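Local coordinates for protein uricase (Bacillus fastidiosus, PDB 4R8X) that catalyses, as a urate oxidase, the oxidation of urate to 5-hydroxyisourate, the first step of urate breakdown to allantoin, at residues K36-N44 with Y83-L92; F201-E209 with N221-A232. All coordinates share one frame; numbering follows the deposited sequence.

In the fold
Both contacts are buried, and both lay helical chain on the large antiparallel sheet of uricase. Contact 1 sets the start of helix 88-102 on strand 40-50; contact 2 sets helix 225-238 on strand 198-208. The two strands are not neighbours in the sheet, and contact 2 lies nearer the centre of the chain. Contact 1 joins Phe and Met packing to an amide bond and a water at the loop. Contact 2 is the larger, with Trp and aliphatic packing and a tyrosine bond and a water at one end. They also touch: Lys36 pairs with Glu226, and Glu89 probably hydrogen-bonds Tyr222.

Contact 1: K36-N44 with Y83-L92; sequences KHNTIFGMN and YEGATLEGFL
Met43 packs tightly on two helix residues at once. Its SD lies 3.6 Å from Leu88 CD1, and its CE lies 3.7 Å from Phe91 CD2. The sulfur stands 4.8 Å from the centroid of the Phe91 ring, an oblique Met-aromatic contact. The bend at chi3 (72°) turns the methyl back so that CE as well as SD meets both partners. Phe41 fills the next place along the strand face. Its CG is anti to the backbone N (chi1 -175°), and the ring reaches out until CZ is 3.6 Å from Thr87 O. Thr87 O and Phe91 CB lie at the edge of this ring, and the Tyr83 side chain crosses that of Phe41 at about a right angle, with Tyr83 CE2 4.0 Å from Phe41 CZ. This is a helix start packed on the sheet of the tunnelling fold (T-fold) of uricase. Thr87 is the N-cap, its OG1 accepting from Gly90 N at 2.9 Å. Strands 108-125 and 143-153 also touch Leu88 and Leu92. The loop side is looser and wetter. Asn38 ND2 donates to Ala86 O at 3.2 Å, with the N-H tilted from the carbonyl plane, and also to Asn20 O. A water donates to both Asn38 OD1 and Ala86 O. With an alanine for Asn38, Ala86 O and Asn20 O would probably both lose their amide donor, and the water its OD1 acceptor.

Contact 2: F201-E209 with N221-A232; sequences FLNIGWAYE and NYVAAEQVRDIA
Trp206 CG sits between its backbone N and carbonyl carbon (chi1 48°), which lays the indole along the helix start. Tyr208 CG lies beside its backbone N instead (chi1 -72°), and this sends the hydroxyl to the turn before the helix. The arrangement is that of the tunnelling fold (T-fold) of the uricase family, a helix packed on an antiparallel sheet, with strand 201-208 and helix 225-232 crossing at 125°. Alternate strand residues, Leu202, Ile204, Trp206 and Tyr208, face the helical side. Val228 takes the middle. Its CG2 stands over the six-membered ring of Trp206, 3.9 Å from the centroid, a CH-pi contact, while its CG1 meets Ile204 CG2. Val223 CG1 lies over the same indole face, farther out near the rim. Ala225 CB comes to the edge of the indole, 3.6 Å from Trp206 CH2. Toward the other end, Ile204 CD1 touches Ala232 CB at 3.8 Å. Helix 244-258 packs on Leu202 and Val228 as well. Leu202 lies about 9 Å, side chain to side chain, from Asn271, a predicted O2-binding residue. The polar end is well gripped. Val223 N donates to Tyr208 OH at 2.9 Å in a nearly straight bond. A water in the plane of both rings joins the two aromatic residues to the turn: it accepts from Trp206 NE1, donates to Val223 O, and lies 2.6 Å from Tyr208 OH.

Contact 1: K36-N44 with Y83-L92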
loop_
_atom_site.group_PDB
_atom_site.type_symbol
_atom_site.label_atom_id
_atom_site.label_comp_id
_atom_site.label_asym_id
_atom_site.label_seq_id
_atom_site.Cartn_x
_atom_site.Cartn_y
_atom_site.Cartn_z
ATOM N N LYS D 36 20.395 22.374 -7.648
ATOM C CA LYS D 36 20.096 21.101 -7.017
ATOM C C LYS D 36 21.430 20.399 -6.814
ATOM O O LYS D 36 22.083 20.005 -7.776
ATOM C CB LYS D 36 19.163 20.274 -7.903
ATOM C CG LYS D 36 18.623 18.995 -7.265
ATOM C CD LYS D 36 17.447 18.434 -8.064
ATOM C CE LYS D 36 16.876 17.185 -7.414
ATOM N NZ LYS D 36 15.602 16.751 -8.068
ATOM N N HIS D 37 21.851 20.273 -5.562
ATOM C CA HIS D 37 23.228 19.895 -5.276
ATOM C C HIS D 37 23.612 18.479 -5.705
ATOM O O HIS D 37 24.786 18.210 -5.918
ATOM C CB HIS D 37 23.586 20.161 -3.804
ATOM C CG HIS D 37 22.697 19.475 -2.817
ATOM N ND1 HIS D 37 22.779 18.125 -2.551
ATOM C CD2 HIS D 37 21.723 19.961 -2.012
ATOM C CE1 HIS D 37 21.889 17.810 -1.624
ATOM N NE2 HIS D 37 21.230 18.906 -1.289
ATOM N N ASN D 38 22.636 17.580 -5.819
ATOM C CA ASN D 38 22.882 16.204 -6.290
ATOM C C ASN D 38 23.822 15.367 -5.415
ATOM O O ASN D 38 24.474 14.435 -5.901
ATOM C CB ASN D 38 23.355 16.171 -7.748
ATOM C CG ASN D 38 22.253 16.530 -8.736
ATOM O OD1 ASN D 38 21.063 16.352 -8.459
ATOM N ND2 ASN D 38 22.647 17.041 -9.905
ATOM N N THR D 39 23.887 15.697 -4.128
ATOM C CA THR D 39 24.645 14.882 -3.176
ATOM C C THR D 39 24.159 13.438 -3.223
ATOM O O THR D 39 24.959 12.505 -3.191
ATOM C CB THR D 39 24.536 15.448 -1.756
ATOM O OG1 THR D 39 25.120 16.750 -1.732
ATOM C CG2 THR D 39 25.262 14.560 -0.742
ATOM N N ILE D 40 22.845 13.263 -3.333
ATOM C CA ILE D 40 22.281 11.986 -3.719
ATOM C C ILE D 40 21.530 12.206 -5.025
ATOM O O ILE D 40 20.712 13.130 -5.144
ATOM C CB ILE D 40 21.346 11.415 -2.633
ATOM C CG1 ILE D 40 22.130 11.167 -1.344
ATOM C CG2 ILE D 40 20.695 10.122 -3.117
ATOM C CD1 ILE D 40 21.262 10.956 -0.109
ATOM N N PHE D 41 21.856 11.383 -6.016
ATOM C CA PHE D 41 21.218 11.417 -7.322
ATOM C C PHE D 41 20.668 10.013 -7.508
ATOM O O PHE D 41 21.344 9.133 -8.057
ATOM C CB PHE D 41 22.286 11.754 -8.375
ATOM C CG PHE D 41 21.764 11.934 -9.777
ATOM C CD1 PHE D 41 21.090 13.086 -10.138
ATOM C CD2 PHE D 41 21.998 10.969 -10.745
ATOM C CE1 PHE D 41 20.641 13.268 -11.450
ATOM C CE2 PHE D 41 21.550 11.137 -12.046
ATOM C CZ PHE D 41 20.863 12.285 -12.399
ATOM N N GLY D 42 19.448 9.800 -7.011
ATOM C CA GLY D 42 18.879 8.466 -6.952
ATOM C C GLY D 42 17.538 8.339 -7.639
ATOM O O GLY D 42 16.762 9.293 -7.701
ATOM N N MET D 43 17.247 7.145 -8.128
ATOM C CA MET D 43 16.005 6.918 -8.857
ATOM C C MET D 43 15.651 5.441 -8.888
ATOM O O MET D 43 16.495 4.575 -8.632
ATOM C CB MET D 43 16.147 7.413 -10.299
ATOM C CG MET D 43 17.064 6.518 -11.130
ATOM S SD MET D 43 17.777 7.284 -12.582
ATOM C CE MET D 43 18.949 8.380 -11.781
ATOM N N ASN D 44 14.395 5.178 -9.225
ATOM C CA ASN D 44 13.911 3.868 -9.575
ATOM C C ASN D 44 13.771 3.880 -11.096
ATOM O O ASN D 44 12.869 4.532 -11.624
ATOM C CB ASN D 44 12.553 3.631 -8.903
ATOM C CG ASN D 44 11.956 2.284 -9.246
ATOM O OD1 ASN D 44 12.330 1.661 -10.237
ATOM N ND2 ASN D 44 11.009 1.825 -8.423
ATOM N N TYR D 83 28.298 8.707 -15.548
ATOM C CA TYR D 83 27.550 9.894 -15.973
ATOM C C TYR D 83 28.131 11.152 -15.342
ATOM O O TYR D 83 28.352 11.191 -14.133
ATOM C CB TYR D 83 26.085 9.755 -15.568
ATOM C CG TYR D 83 25.200 10.924 -15.948
ATOM C CD1 TYR D 83 25.079 11.337 -17.271
ATOM C CD2 TYR D 83 24.478 11.607 -14.980
ATOM C CE1 TYR D 83 24.243 12.398 -17.609
ATOM C CE2 TYR D 83 23.645 12.650 -15.308
ATOM C CZ TYR D 83 23.537 13.057 -16.612
ATOM O OH TYR D 83 22.695 14.111 -16.906
ATOM N N GLU D 84 28.351 12.180 -16.160
ATOM C CA GLU D 84 28.968 13.415 -15.696
ATOM C C GLU D 84 27.995 14.589 -15.684
ATOM O O GLU D 84 28.365 15.708 -15.332
ATOM C CB GLU D 84 30.194 13.753 -16.552
ATOM C CG GLU D 84 31.284 12.687 -16.482
ATOM C CD GLU D 84 32.565 13.096 -17.180
ATOM O OE1 GLU D 84 33.113 12.275 -17.944
ATOM O OE2 GLU D 84 33.034 14.228 -16.953
ATOM N N GLY D 85 26.747 14.330 -16.061
ATOM C CA GLY D 85 25.747 15.381 -16.110
ATOM C C GLY D 85 24.999 15.543 -14.807
ATOM O O GLY D 85 25.370 14.943 -13.793
ATOM N N ALA D 86 23.923 16.323 -14.835
ATOM C CA ALA D 86 23.268 16.735 -13.588
ATOM C C ALA D 86 21.758 16.578 -13.605
ATOM O O ALA D 86 21.095 16.997 -12.653
ATOM C CB ALA D 86 23.608 18.182 -13.269
ATOM N N THR D 87 21.207 15.986 -14.661
ATOM C CA THR D 87 19.751 15.899 -14.805
ATOM C C THR D 87 19.276 14.479 -15.059
ATOM O O THR D 87 20.007 13.637 -15.586
ATOM C CB THR D 87 19.189 16.793 -15.950
ATOM O OG1 THR D 87 19.462 16.191 -17.226
ATOM C CG2 THR D 87 19.773 18.192 -15.886
ATOM N N LEU D 88 18.034 14.216 -14.674
ATOM C CA LEU D 88 17.454 12.894 -14.846
ATOM C C LEU D 88 17.332 12.576 -16.334
ATOM O O LEU D 88 17.687 11.484 -16.773
ATOM C CB LEU D 88 16.084 12.837 -14.174
ATOM C CG LEU D 88 15.420 11.463 -14.109
ATOM C CD1 LEU D 88 16.338 10.430 -13.464
ATOM C CD2 LEU D 88 14.133 11.569 -13.314
ATOM N N GLU D 89 16.840 13.544 -17.108
ATOM C CA GLU D 89 16.682 13.357 -18.546
ATOM C C GLU D 89 18.015 13.121 -19.244
ATOM O O GLU D 89 18.095 12.318 -20.172
ATOM C CB GLU D 89 15.999 14.566 -19.179
ATOM C CG GLU D 89 14.602 14.862 -18.671
ATOM C CD GLU D 89 14.573 15.848 -17.513
ATOM O OE1 GLU D 89 13.527 16.494 -17.336
ATOM O OE2 GLU D 89 15.580 15.990 -16.786
ATOM N N GLY D 90 19.041 13.848 -18.811
ATOM C CA GLY D 90 20.388 13.657 -19.320
ATOM C C GLY D 90 20.864 12.248 -19.070
ATOM O O GLY D 90 21.359 11.585 -19.976
ATOM N N PHE D 91 20.689 11.765 -17.840
ATOM C CA PHE D 91 21.120 10.416 -17.527
ATOM C C PHE D 91 20.387 9.358 -18.355
ATOM O O PHE D 91 21.011 8.447 -18.882
ATOM C CB PHE D 91 20.941 10.123 -16.042
ATOM C CG PHE D 91 21.333 8.726 -15.659
ATOM C CD1 PHE D 91 22.638 8.287 -15.844
ATOM C CD2 PHE D 91 20.396 7.842 -15.139
ATOM C CE1 PHE D 91 23.007 6.995 -15.508
ATOM C CE2 PHE D 91 20.752 6.554 -14.792
ATOM C CZ PHE D 91 22.063 6.122 -14.972
ATOM N N LEU D 92 19.066 9.486 -18.484
ATOM C CA LEU D 92 18.293 8.502 -19.225
ATOM C C LEU D 92 18.696 8.456 -20.703
ATOM O O LEU D 92 18.830 7.375 -21.278
ATOM C CB LEU D 92 16.787 8.762 -19.077
ATOM C CG LEU D 92 16.218 8.670 -17.658
ATOM C CD1 LEU D 92 14.703 8.677 -17.746
ATOM C CD2 LEU D 92 16.725 7.438 -16.889
HETATM O O HOH W 1 19.236 16.769 -10.549
#

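Contact 2: F201-E209 with N221-A232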
loop_
_atom_site.group_PDB
_atom_site.type_symbol
_atom_site.label_atom_id
_atom_site.label_comp_id
_atom_site.label_asym_id
_atom_site.label_seq_id
_atom_site.Cartn_x
_atom_site.Cartn_y
_atom_site.Cartn_z
ATOM N N PHE D 201 -4.608 16.835 -5.896
ATOM C CA PHE D 201 -3.394 16.105 -6.245
ATOM C C PHE D 201 -3.076 16.513 -7.672
ATOM O O PHE D 201 -3.989 16.580 -8.503
ATOM C CB PHE D 201 -3.625 14.591 -6.228
ATOM C CG PHE D 201 -3.878 14.003 -4.858
ATOM C CD1 PHE D 201 -3.997 14.801 -3.720
ATOM C CD2 PHE D 201 -3.969 12.632 -4.715
ATOM C CE1 PHE D 201 -4.237 14.231 -2.474
ATOM C CE2 PHE D 201 -4.197 12.057 -3.473
ATOM C CZ PHE D 201 -4.330 12.860 -2.354
ATOM N N LEU D 202 -1.798 16.751 -7.965
ATOM C CA LEU D 202 -1.369 17.150 -9.309
ATOM C C LEU D 202 -0.157 16.351 -9.752
ATOM O O LEU D 202 0.808 16.212 -8.999
ATOM C CB LEU D 202 -0.991 18.638 -9.363
ATOM C CG LEU D 202 -2.046 19.709 -9.101
ATOM C CD1 LEU D 202 -1.444 21.098 -9.241
ATOM C CD2 LEU D 202 -3.234 19.536 -10.041
ATOM N N ASN D 203 -0.224 15.826 -10.970
ATOM C CA ASN D 203 0.955 15.386 -11.696
ATOM C C ASN D 203 1.085 16.348 -12.855
ATOM O O ASN D 203 0.117 16.566 -13.594
ATOM C CB ASN D 203 0.789 13.971 -12.247
ATOM C CG ASN D 203 0.618 12.920 -11.166
ATOM O OD1 ASN D 203 1.009 13.106 -10.016
ATOM N ND2 ASN D 203 0.031 11.790 -11.546
ATOM N N ILE D 204 2.256 16.951 -13.001
ATOM C CA ILE D 204 2.470 17.923 -14.062
ATOM C C ILE D 204 3.619 17.461 -14.927
ATOM O O ILE D 204 4.642 17.008 -14.419
ATOM C CB ILE D 204 2.804 19.303 -13.486
ATOM C CG1 ILE D 204 1.776 19.693 -12.415
ATOM C CG2 ILE D 204 2.852 20.335 -14.595
ATOM C CD1 ILE D 204 2.108 20.984 -11.684
ATOM N N GLY D 205 3.448 17.556 -16.239
ATOM C CA GLY D 205 4.505 17.216 -17.175
ATOM C C GLY D 205 4.712 18.324 -18.187
ATOM O O GLY D 205 3.846 19.186 -18.345
ATOM N N TRP D 206 5.858 18.314 -18.862
ATOM C CA TRP D 206 6.144 19.318 -19.885
ATOM C C TRP D 206 7.001 18.725 -20.996
ATOM O O TRP D 206 7.621 17.672 -20.817
ATOM C CB TRP D 206 6.813 20.561 -19.274
ATOM C CG TRP D 206 7.958 20.247 -18.362
ATOM C CD1 TRP D 206 9.289 20.217 -18.683
ATOM C CD2 TRP D 206 7.869 19.901 -16.975
ATOM N NE1 TRP D 206 10.035 19.877 -17.575
ATOM C CE2 TRP D 206 9.187 19.675 -16.516
ATOM C CE3 TRP D 206 6.806 19.764 -16.077
ATOM C CZ2 TRP D 206 9.466 19.319 -15.196
ATOM C CZ3 TRP D 206 7.083 19.393 -14.770
ATOM C CH2 TRP D 206 8.402 19.179 -14.342
ATOM N N ALA D 207 7.011 19.403 -22.140
ATOM C CA ALA D 207 7.826 19.006 -23.285
ATOM C C ALA D 207 8.638 20.197 -23.747
ATOM O O ALA D 207 8.163 21.319 -23.701
ATOM C CB ALA D 207 6.958 18.499 -24.438
ATOM N N TYR D 208 9.858 19.929 -24.202
ATOM C CA TYR D 208 10.764 20.955 -24.705
ATOM C C TYR D 208 10.672 21.097 -26.221
ATOM O O TYR D 208 10.580 20.099 -26.943
ATOM C CB TYR D 208 12.203 20.571 -24.380
ATOM C CG TYR D 208 12.619 20.669 -22.924
ATOM C CD1 TYR D 208 12.368 19.634 -22.028
ATOM C CD2 TYR D 208 13.306 21.779 -22.460
ATOM C CE1 TYR D 208 12.780 19.723 -20.695
ATOM C CE2 TYR D 208 13.727 21.878 -21.150
ATOM C CZ TYR D 208 13.453 20.851 -20.265
ATOM O OH TYR D 208 13.874 20.938 -18.956
ATOM N N GLU D 209 10.720 22.337 -26.698
ATOM C CA GLU D 209 10.862 22.592 -28.134
ATOM C C GLU D 209 12.183 22.020 -28.637
ATOM O O GLU D 209 12.234 21.393 -29.697
ATOM C CB GLU D 209 10.791 24.093 -28.427
ATOM C CG GLU D 209 10.837 24.453 -29.913
ATOM C CD GLU D 209 10.857 25.950 -30.152
ATOM O OE1 GLU D 209 10.817 26.716 -29.167
ATOM O OE2 GLU D 209 10.912 26.358 -31.329
ATOM N N ASN D 221 18.591 26.934 -19.615
ATOM C CA ASN D 221 17.497 26.426 -20.431
ATOM C C ASN D 221 16.865 25.153 -19.892
ATOM O O ASN D 221 15.970 24.595 -20.533
ATOM C CB ASN D 221 17.968 26.162 -21.856
ATOM C CG ASN D 221 18.486 27.402 -22.526
ATOM O OD1 ASN D 221 18.054 28.513 -22.218
ATOM N ND2 ASN D 221 19.423 27.224 -23.445
ATOM N N TYR D 222 17.344 24.681 -18.739
ATOM C CA TYR D 222 16.791 23.489 -18.104
ATOM C C TYR D 222 15.679 23.870 -17.150
ATOM O O TYR D 222 15.851 24.753 -16.309
ATOM C CB TYR D 222 17.861 22.707 -17.333
ATOM C CG TYR D 222 17.282 21.445 -16.713
ATOM C CD1 TYR D 222 16.994 20.343 -17.511
ATOM C CD2 TYR D 222 16.975 21.368 -15.349
ATOM C CE1 TYR D 222 16.447 19.194 -16.990
ATOM C CE2 TYR D 222 16.418 20.212 -14.812
ATOM C CZ TYR D 222 16.145 19.131 -15.644
ATOM O OH TYR D 222 15.605 17.979 -15.128
ATOM N N VAL D 223 14.544 23.193 -17.279
ATOM C CA VAL D 223 13.415 23.444 -16.398
ATOM C C VAL D 223 13.422 22.421 -15.268
ATOM O O VAL D 223 13.151 21.247 -15.483
ATOM C CB VAL D 223 12.081 23.385 -17.164
ATOM C CG1 VAL D 223 10.915 23.713 -16.236
ATOM C CG2 VAL D 223 12.108 24.356 -18.339
ATOM N N ALA D 224 13.733 22.871 -14.058
ATOM C CA ALA D 224 13.719 21.982 -12.902
ATOM C C ALA D 224 12.286 21.745 -12.439
ATOM O O ALA D 224 11.500 22.696 -12.308
ATOM C CB ALA D 224 14.561 22.556 -11.769
ATOM N N ALA D 225 11.946 20.478 -12.205
ATOM C CA ALA D 225 10.612 20.115 -11.713
ATOM C C ALA D 225 10.250 20.885 -10.447
ATOM O O ALA D 225 9.092 21.216 -10.232
ATOM C CB ALA D 225 10.502 18.599 -11.479
ATOM N N GLU D 226 11.244 21.182 -9.616
ATOM C CA GLU D 226 11.006 21.933 -8.391
ATOM C C GLU D 226 10.507 23.342 -8.674
ATOM O O GLU D 226 9.702 23.890 -7.910
ATOM C CB GLU D 226 12.280 21.984 -7.549
ATOM C CG GLU D 226 12.637 20.654 -6.896
ATOM C CD GLU D 226 13.474 19.728 -7.775
ATOM O OE1 GLU D 226 13.942 18.703 -7.245
ATOM O OE2 GLU D 226 13.671 20.012 -8.974
ATOM N N GLN D 227 10.990 23.931 -9.761
ATOM C CA GLN D 227 10.515 25.255 -10.164
ATOM C C GLN D 227 9.055 25.198 -10.587
ATOM O O GLN D 227 8.257 26.079 -10.254
ATOM C CB GLN D 227 11.353 25.808 -11.309
ATOM C CG GLN D 227 12.787 26.055 -10.949
ATOM C CD GLN D 227 13.577 26.595 -12.121
ATOM O OE1 GLN D 227 13.872 25.870 -13.073
ATOM N NE2 GLN D 227 13.916 27.873 -12.062
ATOM N N VAL D 228 8.710 24.143 -11.309
ATOM C CA VAL D 228 7.346 23.936 -11.770
ATOM C C VAL D 228 6.415 23.719 -10.580
ATOM O O VAL D 228 5.319 24.282 -10.533
ATOM C CB VAL D 228 7.286 22.760 -12.761
ATOM C CG1 VAL D 228 5.854 22.400 -13.085
ATOM C CG2 VAL D 228 8.036 23.116 -14.063
ATOM N N ARG D 229 6.861 22.918 -9.613
ATOM C CA ARG D 229 6.118 22.703 -8.371
ATOM C C ARG D 229 5.869 24.040 -7.666
ATOM O O ARG D 229 4.760 24.316 -7.200
ATOM C CB ARG D 229 6.899 21.731 -7.478
ATOM C CG ARG D 229 6.234 21.331 -6.166
ATOM C CD ARG D 229 6.639 22.250 -5.016
ATOM N NE ARG D 229 8.076 22.508 -4.989
ATOM C CZ ARG D 229 8.985 21.658 -4.521
ATOM N NH1 ARG D 229 8.614 20.482 -4.035
ATOM N NH2 ARG D 229 10.270 21.984 -4.540
ATOM N N ASP D 230 6.901 24.872 -7.583
ATOM C CA ASP D 230 6.770 26.184 -6.957
ATOM C C ASP D 230 5.815 27.107 -7.719
ATOM O O ASP D 230 5.085 27.881 -7.097
ATOM C CB ASP D 230 8.132 26.853 -6.784
ATOM C CG ASP D 230 8.994 26.165 -5.742
ATOM O OD1 ASP D 230 8.455 25.362 -4.942
ATOM O OD2 ASP D 230 10.212 26.433 -5.733
ATOM N N ILE D 231 5.813 27.039 -9.052
ATOM C CA ILE D 231 4.844 27.811 -9.826
ATOM C C ILE D 231 3.424 27.340 -9.500
ATOM O O ILE D 231 2.539 28.144 -9.222
ATOM C CB ILE D 231 5.101 27.725 -11.335
ATOM C CG1 ILE D 231 6.398 28.447 -11.692
ATOM C CG2 ILE D 231 3.935 28.333 -12.121
ATOM C CD1 ILE D 231 6.819 28.212 -13.125
ATOM N N ALA D 232 3.208 26.035 -9.538
ATOM C CA ALA D 232 1.901 25.473 -9.193
ATOM C C ALA D 232 1.399 25.933 -7.825
ATOM O O ALA D 232 0.252 26.353 -7.690
ATOM C CB ALA D 232 1.951 23.953 -9.244
HETATM O O HOH W 2 12.847 19.245 -17.226
#